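Local coordinates for glucan-binding protein C, GbpC (Streptococcus mutans UA159, PDB 5UQZ), which probably binds glucan and mediates both sucrose-independent and sucrose-dependent adherence as a calcium-binding protein attached to the streptococcal cell wall, at residues L97-N101 and L323-I327; E120-M126 and A168-H174; D212-N216 and T306-E310; V247-G251 and V335-K339. All blocks are in the same frame, centred on the assembly; numbering follows the deposited sequence. Where two conformers were deposited one is given.

Contact 1 of 4, residues L97-N101 and L323-I327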
loop_
_atom_site.group_PDB
_atom_site.type_symbol
_atom_site.label_atom_id
_atom_site.label_comp_id
_atom_site.label_asym_id
_atom_site.label_seq_id
_atom_site.Cartn_x
_atom_site.Cartn_y
_atom_site.Cartn_z
ATOM N N LEU A 97 -8.388 -8.774 10.202
ATOM C CA LEU A 97 -8.643 -7.872 11.319
ATOM C C LEU A 97 -8.607 -8.593 12.645
ATOM O O LEU A 97 -8.084 -8.044 13.624
ATOM C CB LEU A 97 -9.949 -7.125 11.157
ATOM C CG LEU A 97 -9.980 -6.119 9.995
ATOM C CD1 LEU A 97 -11.228 -5.277 10.025
ATOM C CD2 LEU A 97 -8.726 -5.234 10.023
ATOM N N GLN A 98 -9.080 -9.842 12.686
ATOM C CA GLN A 98 -8.972 -10.603 13.927
ATOM C C GLN A 98 -7.539 -11.018 14.209
ATOM O O GLN A 98 -7.143 -11.090 15.377
ATOM C CB GLN A 98 -9.844 -11.844 13.901
ATOM C CG GLN A 98 -11.357 -11.573 13.981
ATOM C CD GLN A 98 -11.840 -10.800 15.243
ATOM O OE1 GLN A 98 -11.107 -10.570 16.204
ATOM N NE2 GLN A 98 -13.107 -10.411 15.218
ATOM N N GLN A 99 -6.757 -11.333 13.172
ATOM C CA GLN A 99 -5.353 -11.658 13.392
ATOM C C GLN A 99 -4.614 -10.518 14.068
ATOM O O GLN A 99 -3.655 -10.762 14.804
ATOM C CB GLN A 99 -4.714 -11.977 12.056
ATOM C CG GLN A 99 -3.382 -12.593 12.134
ATOM C CD GLN A 99 -3.006 -13.179 10.788
ATOM O OE1 GLN A 99 -3.860 -13.726 10.061
ATOM N NE2 GLN A 99 -1.756 -13.069 10.445
ATOM N N TYR A 100 -5.026 -9.274 13.816
ATOM C CA TYR A 100 -4.389 -8.127 14.433
ATOM C C TYR A 100 -5.198 -7.588 15.600
ATOM O O TYR A 100 -4.887 -6.506 16.105
ATOM C CB TYR A 100 -4.103 -7.046 13.395
ATOM C CG TYR A 100 -2.903 -7.438 12.537
ATOM C CD1 TYR A 100 -1.600 -7.092 12.932
ATOM C CD2 TYR A 100 -3.068 -8.204 11.389
ATOM C CE1 TYR A 100 -0.518 -7.448 12.152
ATOM C CE2 TYR A 100 -1.997 -8.566 10.607
ATOM C CZ TYR A 100 -0.702 -8.217 11.017
ATOM O OH TYR A 100 0.375 -8.549 10.235
ATOM N N ASN A 101 -6.180 -8.332 16.079
ATOM C CA ASN A 101 -6.920 -7.921 17.264
ATOM C C ASN A 101 -6.087 -8.290 18.485
ATOM O O ASN A 101 -6.085 -9.433 18.925
ATOM C CB ASN A 101 -8.287 -8.584 17.295
ATOM C CG ASN A 101 -9.091 -8.134 18.489
ATOM O OD1 ASN A 101 -8.564 -7.454 19.389
ATOM N ND2 ASN A 101 -10.378 -8.470 18.508
ATOM N N LEU A 323 -13.028 -2.171 15.872
ATOM C CA LEU A 323 -12.604 -2.596 14.542
ATOM C C LEU A 323 -11.099 -2.427 14.485
ATOM O O LEU A 323 -10.613 -1.288 14.367
ATOM C CB LEU A 323 -13.275 -1.710 13.497
ATOM C CG LEU A 323 -13.049 -2.242 12.106
ATOM C CD1 LEU A 323 -13.870 -3.517 11.841
ATOM C CD2 LEU A 323 -13.316 -1.177 11.038
ATOM N N PRO A 324 -10.326 -3.504 14.551
ATOM C CA PRO A 324 -8.859 -3.374 14.645
ATOM C C PRO A 324 -8.280 -2.553 13.507
ATOM O O PRO A 324 -8.772 -2.600 12.364
ATOM C CB PRO A 324 -8.377 -4.830 14.597
ATOM C CG PRO A 324 -9.499 -5.587 15.272
ATOM C CD PRO A 324 -10.774 -4.902 14.772
ATOM N N THR A 325 -7.269 -1.750 13.853
ATOM C CA THR A 325 -6.596 -0.865 12.908
ATOM C C THR A 325 -5.383 -1.590 12.348
ATOM O O THR A 325 -4.564 -2.105 13.118
ATOM C CB THR A 325 -6.114 0.384 13.638
ATOM O OG1 THR A 325 -7.266 1.083 14.140
ATOM C CG2 THR A 325 -5.368 1.340 12.725
ATOM N N THR A 326 -5.250 -1.624 11.023
ATOM C CA THR A 326 -4.117 -2.275 10.356
ATOM C C THR A 326 -3.596 -1.406 9.238
ATOM O O THR A 326 -4.340 -0.620 8.649
ATOM C CB THR A 326 -4.539 -3.633 9.764
ATOM O OG1 THR A 326 -5.589 -3.445 8.814
ATOM C CG2 THR A 326 -5.028 -4.584 10.849
ATOM N N ILE A 327 -2.340 -1.640 8.872
ATOM C CA ILE A 327 -1.754 -1.085 7.660
ATOM C C ILE A 327 -0.613 -1.981 7.231
ATOM O O ILE A 327 0.218 -2.400 8.064
ATOM C CB ILE A 327 -1.281 0.378 7.852
ATOM C CG1 ILE A 327 -0.840 0.980 6.502
ATOM C CG2 ILE A 327 -0.210 0.515 8.900
ATOM C CD1 ILE A 327 -0.455 2.511 6.602
#
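Where a short helix runs out against a strand's start, the rotamers reveal the packing. L97, in the common mt rotamer, drapes along 323-327: its CD1 meets CD1 of L323 at 3.7 Å and its CD2 lies 3.8 Å from OG1 of T326. L323 begins by pointing away, yet its tp conformation brings its CD1 back to CD1 of L97. Next to this pair, P324 presses its ring on the helix end, CG lying 3.3 Å from the carbonyl O of L97 and 3.8 Å from CB of N101. T326, with chi1 in the p well, sets CG2 3.7 Å from CB of Y100, the first residue to leave helical geometry. N101, a t rotamer, turns its amide back, ND2 donating to OE1 of Q98 at 3.2 Å, while OD1 accepts from the backbone of D103. Helix 96-99 thereby sits at the start of 325-329, an outermost strand of the four-stranded antiparallel sheet, where the Y100 ring stacks on F181 of strand 180-184 and reaches strand 167-172.

Contact 2 of 4, residues E120-M126 and A168-H174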
loop_
_atom_site.group_PDB
_atom_site.type_symbol
_atom_site.label_atom_id
_atom_site.label_comp_id
_atom_site.label_asym_id
_atom_site.label_seq_id
_atom_site.Cartn_x
_atom_site.Cartn_y
_atom_site.Cartn_z
ATOM N N GLU A 120 13.157 -16.080 7.481
ATOM C CA GLU A 120 11.702 -16.081 7.337
ATOM C C GLU A 120 11.071 -14.839 7.962
ATOM O O GLU A 120 11.665 -14.130 8.793
ATOM C CB GLU A 120 11.059 -17.333 7.896
ATOM C CG GLU A 120 11.195 -17.369 9.383
ATOM C CD GLU A 120 10.633 -18.657 10.024
ATOM O OE1 GLU A 120 9.583 -19.134 9.577
ATOM O OE2 GLU A 120 11.209 -19.183 10.992
ATOM N N ASP A 121 9.869 -14.545 7.462
ATOM C CA ASP A 121 9.075 -13.475 8.044
ATOM C C ASP A 121 8.930 -13.715 9.542
ATOM O O ASP A 121 8.768 -14.846 9.983
ATOM C CB ASP A 121 7.685 -13.444 7.404
ATOM C CG ASP A 121 7.688 -13.160 5.916
ATOM O OD1 ASP A 121 8.677 -12.620 5.363
ATOM O OD2 ASP A 121 6.649 -13.436 5.292
ATOM N N THR A 122 8.994 -12.640 10.321
ATOM C CA THR A 122 9.055 -12.737 11.780
ATOM C C THR A 122 7.918 -11.949 12.404
ATOM O O THR A 122 7.586 -10.868 11.939
ATOM C CB THR A 122 10.425 -12.150 12.201
ATOM O OG1 THR A 122 11.466 -12.972 11.621
ATOM C CG2 THR A 122 10.636 -12.129 13.701
ATOM N N TRP A 123 7.333 -12.432 13.478
ATOM C CA TRP A 123 6.208 -11.772 14.148
ATOM C C TRP A 123 6.619 -11.365 15.555
ATOM O O TRP A 123 7.239 -12.168 16.276
ATOM C CB TRP A 123 5.036 -12.752 14.255
ATOM C CG TRP A 123 4.268 -13.007 13.010
ATOM C CD1 TRP A 123 4.585 -13.915 12.009
ATOM C CD2 TRP A 123 3.015 -12.429 12.634
ATOM N NE1 TRP A 123 3.597 -13.916 11.046
ATOM C CE2 TRP A 123 2.622 -13.019 11.408
ATOM C CE3 TRP A 123 2.192 -11.471 13.219
ATOM C CZ2 TRP A 123 1.436 -12.678 10.783
ATOM C CZ3 TRP A 123 1.027 -11.125 12.600
ATOM C CH2 TRP A 123 0.660 -11.719 11.386
ATOM N N PHE A 124 6.203 -10.171 15.963
ATOM C CA PHE A 124 6.513 -9.698 17.302
ATOM C C PHE A 124 5.571 -8.567 17.662
ATOM O O PHE A 124 4.914 -7.985 16.797
ATOM C CB PHE A 124 7.983 -9.241 17.461
ATOM C CG PHE A 124 8.462 -8.290 16.400
ATOM C CD1 PHE A 124 8.210 -6.931 16.482
ATOM C CD2 PHE A 124 9.185 -8.779 15.320
ATOM C CE1 PHE A 124 8.702 -6.061 15.477
ATOM C CE2 PHE A 124 9.656 -7.926 14.339
ATOM C CZ PHE A 124 9.406 -6.566 14.440
ATOM N N LYS A 125 5.514 -8.255 18.953
ATOM C CA LYS A 125 4.801 -7.084 19.431
ATOM C C LYS A 125 5.807 -5.964 19.626
ATOM O O LYS A 125 6.853 -6.167 20.232
ATOM C CB LYS A 125 4.172 -7.447 20.784
ATOM C CG LYS A 125 3.217 -6.474 21.390
ATOM C CD LYS A 125 3.047 -6.682 22.902
ATOM C CE LYS A 125 2.576 -8.057 23.204
ATOM N NZ LYS A 125 2.113 -8.160 24.636
ATOM N N MET A 126 5.499 -4.802 19.084
ATOM C CA MET A 126 6.281 -3.614 19.387
ATOM C C MET A 126 5.684 -2.887 20.578
ATOM O O MET A 126 4.486 -2.995 20.866
ATOM C CB MET A 126 6.289 -2.660 18.193
ATOM C CG MET A 126 7.153 -3.143 17.029
ATOM S SD MET A 126 7.206 -2.025 15.641
ATOM C CE MET A 126 8.425 -0.848 16.183
ATOM N N ALA A 168 1.636 -2.958 19.509
ATOM C CA ALA A 168 1.006 -3.318 18.250
ATOM C C ALA A 168 1.678 -4.606 17.782
ATOM O O ALA A 168 2.847 -4.857 18.086
ATOM C CB ALA A 168 1.205 -2.206 17.201
ATOM N N LEU A 169 0.910 -5.433 17.070
ATOM C CA LEU A 169 1.430 -6.663 16.518
ATOM C C LEU A 169 2.017 -6.394 15.130
ATOM O O LEU A 169 1.375 -5.730 14.295
ATOM C CB LEU A 169 0.317 -7.693 16.454
ATOM C CG LEU A 169 0.746 -9.117 16.041
ATOM C CD1 LEU A 169 1.711 -9.711 17.076
ATOM C CD2 LEU A 169 -0.489 -9.988 15.849
ATOM N N VAL A 170 3.168 -6.999 14.839
ATOM C CA VAL A 170 3.918 -6.753 13.613
ATOM C C VAL A 170 4.248 -8.066 12.941
ATOM O O VAL A 170 4.753 -9.001 13.588
ATOM C CB VAL A 170 5.227 -5.985 13.891
ATOM C CG1 VAL A 170 6.084 -5.878 12.628
ATOM C CG2 VAL A 170 4.886 -4.605 14.421
ATOM N N ASN A 171 4.011 -8.135 11.635
ATOM C CA ASN A 171 4.590 -9.141 10.752
ATOM C C ASN A 171 5.676 -8.407 9.967
ATOM O O ASN A 171 5.373 -7.492 9.180
ATOM C CB ASN A 171 3.491 -9.659 9.834
ATOM C CG ASN A 171 3.919 -10.838 8.992
ATOM O OD1 ASN A 171 5.003 -11.431 9.161
ATOM N ND2 ASN A 171 3.030 -11.217 8.096
ATOM N N LEU A 172 6.932 -8.724 10.277
ATOM C CA LEU A 172 8.079 -8.101 9.659
ATOM C C LEU A 172 8.573 -9.012 8.546
ATOM O O LEU A 172 9.052 -10.132 8.791
ATOM C CB LEU A 172 9.180 -7.917 10.700
ATOM C CG LEU A 172 10.478 -7.302 10.188
ATOM C CD1 LEU A 172 10.316 -5.847 9.931
ATOM C CD2 LEU A 172 11.615 -7.490 11.246
ATOM N N PHE A 173 8.499 -8.544 7.306
ATOM C CA PHE A 173 8.892 -9.408 6.174
ATOM C C PHE A 173 10.396 -9.521 6.075
ATOM O O PHE A 173 11.138 -8.549 6.286
ATOM C CB PHE A 173 8.305 -8.781 4.902
ATOM C CG PHE A 173 6.780 -8.777 4.940
ATOM C CD1 PHE A 173 6.072 -9.997 4.905
ATOM C CD2 PHE A 173 6.077 -7.592 5.162
ATOM C CE1 PHE A 173 4.693 -9.992 4.987
ATOM C CE2 PHE A 173 4.698 -7.607 5.257
ATOM C CZ PHE A 173 4.010 -8.812 5.170
ATOM N N HIS A 174 10.879 -10.714 5.705
ATOM C CA HIS A 174 12.329 -10.844 5.557
ATOM C C HIS A 174 12.833 -10.063 4.349
ATOM O O HIS A 174 14.005 -9.689 4.324
ATOM C CB HIS A 174 12.776 -12.302 5.542
ATOM C CG HIS A 174 12.375 -13.057 4.325
ATOM N ND1 HIS A 174 13.195 -13.132 3.224
ATOM C CD2 HIS A 174 11.253 -13.741 4.024
ATOM C CE1 HIS A 174 12.585 -13.849 2.292
ATOM N NE2 HIS A 174 11.423 -14.256 2.768
HETATM O O HOH W 1 4.365 -13.599 6.769
#
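Six main-chain hydrogen bonds join antiparallel strands 122-127 and 167-172 of the four-stranded sheet, in reciprocal pairs between T122 and L172, F124 and V170, and M126 and A168; L172 N to T122 O is among the shortest at 2.8 Å. Just beyond the ladder, D121 OD1 accepts from the backbone N of H174 at 2.9 Å, and a water bridges D121 OD2 (2.7 Å) to N171 ND2 (3.0 Å). On the face carrying W123, K125, L169 and N171, the CB of N171 sits 3.6 Å from the centroid of the W123 six-membered ring, a CH-pi contact almost along the ring normal. The other face is more apolar: F124 CE2 lies 3.7 Å from L172 CB, M126 SD 3.7 Å from V170 CG2, and the face packs on strands 73-77 and 132-137 of the other sheet. Backbone pairing thus fixes the register, an aspartate extends it, and side-chain chemistry separates a mixed face from a mainly apolar one.

Contact 3 of 4, residues D212-N216 and T306-E310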
loop_
_atom_site.group_PDB
_atom_site.type_symbol
_atom_site.label_atom_id
_atom_site.label_comp_id
_atom_site.label_asym_id
_atom_site.label_seq_id
_atom_site.Cartn_x
_atom_site.Cartn_y
_atom_site.Cartn_z
ATOM N N ASP A 212 25.673 7.640 0.865
ATOM C CA ASP A 212 25.188 9.011 0.896
ATOM C C ASP A 212 24.110 9.226 -0.168
ATOM O O ASP A 212 24.356 9.008 -1.362
ATOM C CB ASP A 212 26.414 9.903 0.628
ATOM C CG ASP A 212 26.099 11.394 0.643
ATOM O OD1 ASP A 212 24.987 11.813 0.966
ATOM O OD2 ASP A 212 27.035 12.175 0.298
ATOM N N LEU A 213 22.928 9.659 0.267
ATOM C CA LEU A 213 21.776 9.876 -0.609
ATOM C C LEU A 213 21.622 11.329 -1.028
ATOM O O LEU A 213 20.599 11.682 -1.632
ATOM C CB LEU A 213 20.494 9.326 0.036
ATOM C CG LEU A 213 20.566 7.859 0.447
ATOM C CD1 LEU A 213 19.220 7.440 1.043
ATOM C CD2 LEU A 213 20.935 6.918 -0.731
ATOM N N SER A 214 22.635 12.172 -0.774
ATOM C CA SER A 214 22.389 13.594 -1.013
ATOM C C SER A 214 22.522 14.019 -2.470
ATOM O O SER A 214 22.369 15.219 -2.726
ATOM C CB SER A 214 23.205 14.492 -0.087
ATOM O OG SER A 214 24.583 14.281 -0.306
ATOM N N GLY A 215 22.724 13.091 -3.402
ATOM C CA GLY A 215 22.493 13.378 -4.807
ATOM C C GLY A 215 21.012 13.419 -5.148
ATOM O O GLY A 215 20.644 13.770 -6.272
ATOM N N ASN A 216 20.146 13.062 -4.196
ATOM C CA ASN A 216 18.707 13.185 -4.390
ATOM C C ASN A 216 18.185 12.279 -5.484
ATOM O O ASN A 216 17.215 12.598 -6.189
ATOM C CB ASN A 216 18.250 14.631 -4.559
ATOM C CG ASN A 216 18.369 15.422 -3.287
ATOM O OD1 ASN A 216 18.792 14.912 -2.247
ATOM N ND2 ASN A 216 18.038 16.709 -3.360
ATOM N N THR A 306 11.449 11.983 -2.516
ATOM C CA THR A 306 12.910 11.934 -2.618
ATOM C C THR A 306 13.417 11.659 -1.217
ATOM O O THR A 306 13.250 12.504 -0.308
ATOM C CB THR A 306 13.457 13.245 -3.168
ATOM O OG1 THR A 306 12.926 13.461 -4.484
ATOM C CG2 THR A 306 14.971 13.184 -3.233
ATOM N N TYR A 307 13.883 10.443 -1.012
ATOM C CA TYR A 307 14.332 9.998 0.292
ATOM C C TYR A 307 15.781 10.414 0.481
ATOM O O TYR A 307 16.675 10.018 -0.288
ATOM C CB TYR A 307 14.177 8.473 0.392
ATOM C CG TYR A 307 14.661 7.953 1.736
ATOM C CD1 TYR A 307 14.052 8.369 2.912
ATOM C CD2 TYR A 307 15.770 7.097 1.839
ATOM C CE1 TYR A 307 14.536 7.962 4.156
ATOM C CE2 TYR A 307 16.233 6.673 3.045
ATOM C CZ TYR A 307 15.630 7.087 4.195
ATOM O OH TYR A 307 16.087 6.708 5.434
ATOM N N LYS A 308 16.007 11.225 1.516
ATOM C CA LYS A 308 17.322 11.835 1.748
ATOM C C LYS A 308 18.055 11.160 2.906
ATOM O O LYS A 308 19.090 11.654 3.354
ATOM C CB LYS A 308 17.151 13.324 2.026
ATOM C CG LYS A 308 16.623 14.033 0.760
ATOM C CD LYS A 308 16.409 15.541 1.047
ATOM C CE LYS A 308 15.832 16.229 -0.176
ATOM N NZ LYS A 308 15.625 17.703 -0.041
ATOM N N GLY A 309 17.542 10.049 3.402
ATOM C CA GLY A 309 18.226 9.347 4.473
ATOM C C GLY A 309 17.792 9.723 5.863
ATOM O O GLY A 309 18.352 9.188 6.810
ATOM N N GLU A 310 16.760 10.488 6.018
ATOM C CA GLU A 310 16.320 10.986 7.309
ATOM C C GLU A 310 15.008 10.332 7.726
ATOM O O GLU A 310 14.253 9.830 6.885
ATOM C CB GLU A 310 16.160 12.502 7.176
ATOM C CG GLU A 310 17.516 13.169 6.853
ATOM C CD GLU A 310 17.824 14.411 7.667
ATOM O OE1 GLU A 310 17.052 14.865 8.551
ATOM O OE2 GLU A 310 18.894 14.976 7.391
HETATM O O HOH W 2 18.101 10.669 -2.554
HETATM O O HOH W 3 22.287 10.447 2.936
HETATM O O HOH W 4 18.418 18.514 -0.841
#
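L213 lays its CD1 methyl against the tyrosine ring of Y307, 3.6 Å from CD2, and the same methyl lies 3.9 Å from the backbone N of G309. At G309, with a phi of 93°, a side chain would jam against the preceding carbonyl, so the backbone itself calls for glycine. Further along, N216 packs its CB 3.8 Å from CG2 of T306. Water completes what direct hydrogen bonding does not: one molecule donates to L213 O and Y307 O, both at 2.8 Å, and another accepts from N216 ND2 at 3.1 Å and K308 NZ at 3.0 Å. Around the contact, R57 bonds to both N216 O and T306 OG1, and the Y307 hydroxyl to I201 O. Loop 212-216 is held by bonds within itself: OD1 of D212 accepts from S214 N at 2.9 Å. This Asx turn leads into the type I beta turn L213-N216, which packs on the loop between strands 303-306 and 312-319 at one end of the beta-supersandwich, away from the calcium site.

Contact 4 of 4, residues V247-G251 and V335-K339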
loop_
_atom_site.group_PDB
_atom_site.type_symbol
_atom_site.label_atom_id
_atom_site.label_comp_id
_atom_site.label_asym_id
_atom_site.label_seq_id
_atom_site.Cartn_x
_atom_site.Cartn_y
_atom_site.Cartn_z
ATOM N N VAL A 247 7.069 14.030 -3.553
ATOM C CA VAL A 247 6.901 14.025 -4.990
ATOM C C VAL A 247 5.432 13.706 -5.271
ATOM O O VAL A 247 4.967 12.570 -5.040
ATOM C CB VAL A 247 7.846 13.021 -5.661
ATOM C CG1 VAL A 247 7.579 13.012 -7.155
ATOM C CG2 VAL A 247 9.316 13.380 -5.349
ATOM N N LYS A 248 4.695 14.704 -5.778
ATOM C CA LYS A 248 3.280 14.534 -6.062
ATOM C C LYS A 248 3.104 13.648 -7.292
ATOM O O LYS A 248 3.752 13.844 -8.331
ATOM C CB LYS A 248 2.695 15.936 -6.297
ATOM C CG LYS A 248 1.247 15.946 -6.834
ATOM C CD LYS A 248 0.252 15.428 -5.816
ATOM C CE LYS A 248 -1.155 15.171 -6.393
ATOM N NZ LYS A 248 -1.684 16.240 -7.143
ATOM N N ILE A 249 2.156 12.719 -7.230
ATOM C CA ILE A 249 1.854 11.830 -8.356
ATOM C C ILE A 249 0.661 12.408 -9.116
ATOM O O ILE A 249 -0.381 12.653 -8.503
ATOM C CB ILE A 249 1.545 10.409 -7.879
ATOM C CG1 ILE A 249 2.734 9.801 -7.077
ATOM C CG2 ILE A 249 1.135 9.530 -9.072
ATOM C CD1 ILE A 249 3.931 9.586 -7.863
ATOM N N PRO A 250 0.791 12.719 -10.405
ATOM C CA PRO A 250 -0.342 13.341 -11.132
ATOM C C PRO A 250 -1.587 12.477 -11.075
ATOM O O PRO A 250 -1.526 11.259 -11.234
ATOM C CB PRO A 250 0.162 13.454 -12.579
ATOM C CG PRO A 250 1.520 13.026 -12.555
ATOM C CD PRO A 250 1.966 12.462 -11.255
ATOM N N GLY A 251 -2.722 13.121 -10.817
ATOM C CA GLY A 251 -4.002 12.432 -10.731
ATOM C C GLY A 251 -4.239 11.712 -9.432
ATOM O O GLY A 251 -5.320 11.120 -9.278
ATOM N N VAL A 335 7.656 3.207 -7.539
ATOM C CA VAL A 335 6.684 4.283 -7.458
ATOM C C VAL A 335 5.514 3.995 -8.386
ATOM O O VAL A 335 5.701 3.613 -9.543
ATOM C CB VAL A 335 7.389 5.610 -7.793
ATOM C CG1 VAL A 335 6.383 6.779 -7.781
ATOM C CG2 VAL A 335 8.555 5.874 -6.828
ATOM N N ALA A 336 4.294 4.214 -7.886
ATOM C CA ALA A 336 3.058 4.001 -8.642
ATOM C C ALA A 336 2.728 5.288 -9.403
ATOM O O ALA A 336 2.358 6.303 -8.798
ATOM C CB ALA A 336 1.939 3.668 -7.656
ATOM N N VAL A 337 2.830 5.224 -10.726
ATOM C CA VAL A 337 2.548 6.381 -11.591
ATOM C C VAL A 337 1.412 6.030 -12.540
ATOM O O VAL A 337 1.130 4.846 -12.783
ATOM C CB VAL A 337 3.794 6.841 -12.377
ATOM C CG1 VAL A 337 4.860 7.340 -11.406
ATOM C CG2 VAL A 337 4.287 5.725 -13.276
ATOM N N PRO A 338 0.741 7.025 -13.107
ATOM C CA PRO A 338 -0.288 6.712 -14.118
ATOM C C PRO A 338 0.322 6.011 -15.322
ATOM O O PRO A 338 1.430 6.333 -15.749
ATOM C CB PRO A 338 -0.808 8.084 -14.521
ATOM C CG PRO A 338 -0.236 9.061 -13.663
ATOM C CD PRO A 338 0.880 8.476 -12.860
ATOM N N LYS A 339 -0.459 5.094 -15.898
ATOM C CA LYS A 339 -0.028 4.277 -17.022
ATOM C C LYS A 339 -0.995 4.503 -18.179
ATOM O O LYS A 339 -2.044 5.169 -18.050
ATOM C CB LYS A 339 -0.052 2.790 -16.647
ATOM C CG LYS A 339 0.691 2.427 -15.400
ATOM C CD LYS A 339 2.138 2.549 -15.527
ATOM C CE LYS A 339 2.797 2.218 -14.199
ATOM N NZ LYS A 339 4.280 2.206 -14.359
#
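I249 is the bump of this contact, and the extended backbone of V335-P338 supplies the hollow. Its chi1 and chi2, both in the m well, split the side chain between two parts of that surface: CD1 goes to V335, 3.7 Å from CG1, with CG1 of V337 farther off at 4.3 Å, while CG2 settles over the peptide between A336 and V337 and reaches the proline beyond, 3.5 Å from A336 O and 3.9 Å from P338 CD. Covered by this methyl, the A336 carbonyl finds no polar partner in the model. The second bump comes from the opposite direction: P338 lifts its ring toward 247-251, placing CG 3.5 Å from the carbonyl O of P250, and the two proline rings come within 4.4 Å, CD to CD. In the fold, these are two irregular segments leaving the beta-supersandwich, the loop that follows strand 245-247 and the chain that has left strand 325-329 on its way to the C-terminus, packed against the long N-terminal helix 3-51 of the GbpC fragment. On that helix, Y45 touches both P250 and V337, and A41 touches P338. V58 of helix 57-60 meets V335 and V337, and Y299 adds its side chain to those around I249 and P338.

How the contacts relate
Contacts 1 and 2, centres 14 Å apart, share the four-stranded antiparallel sheet, meeting, for example, where Y100 OH lies 3.3 Å from CB of N171. Contacts 3 and 4, centres 20 Å apart, include the ends of neighbouring strands 303-306 and 245-247, which backbone hydrogen bonds join, and touch where T306 OG1 lies 3.7 Å from V247 CG2. Contact 4 is on the other side of the chain's centre from contacts 1 and 2. Along the sequence, contact 1 spans contacts 2 and 3, which follow in series, whereas contact 4 crosses 1 and 3. Interleaved closures thus gather distant sequence into one beta domain and bring the C-terminal exit onto the loop after 245-247, beside the long helix.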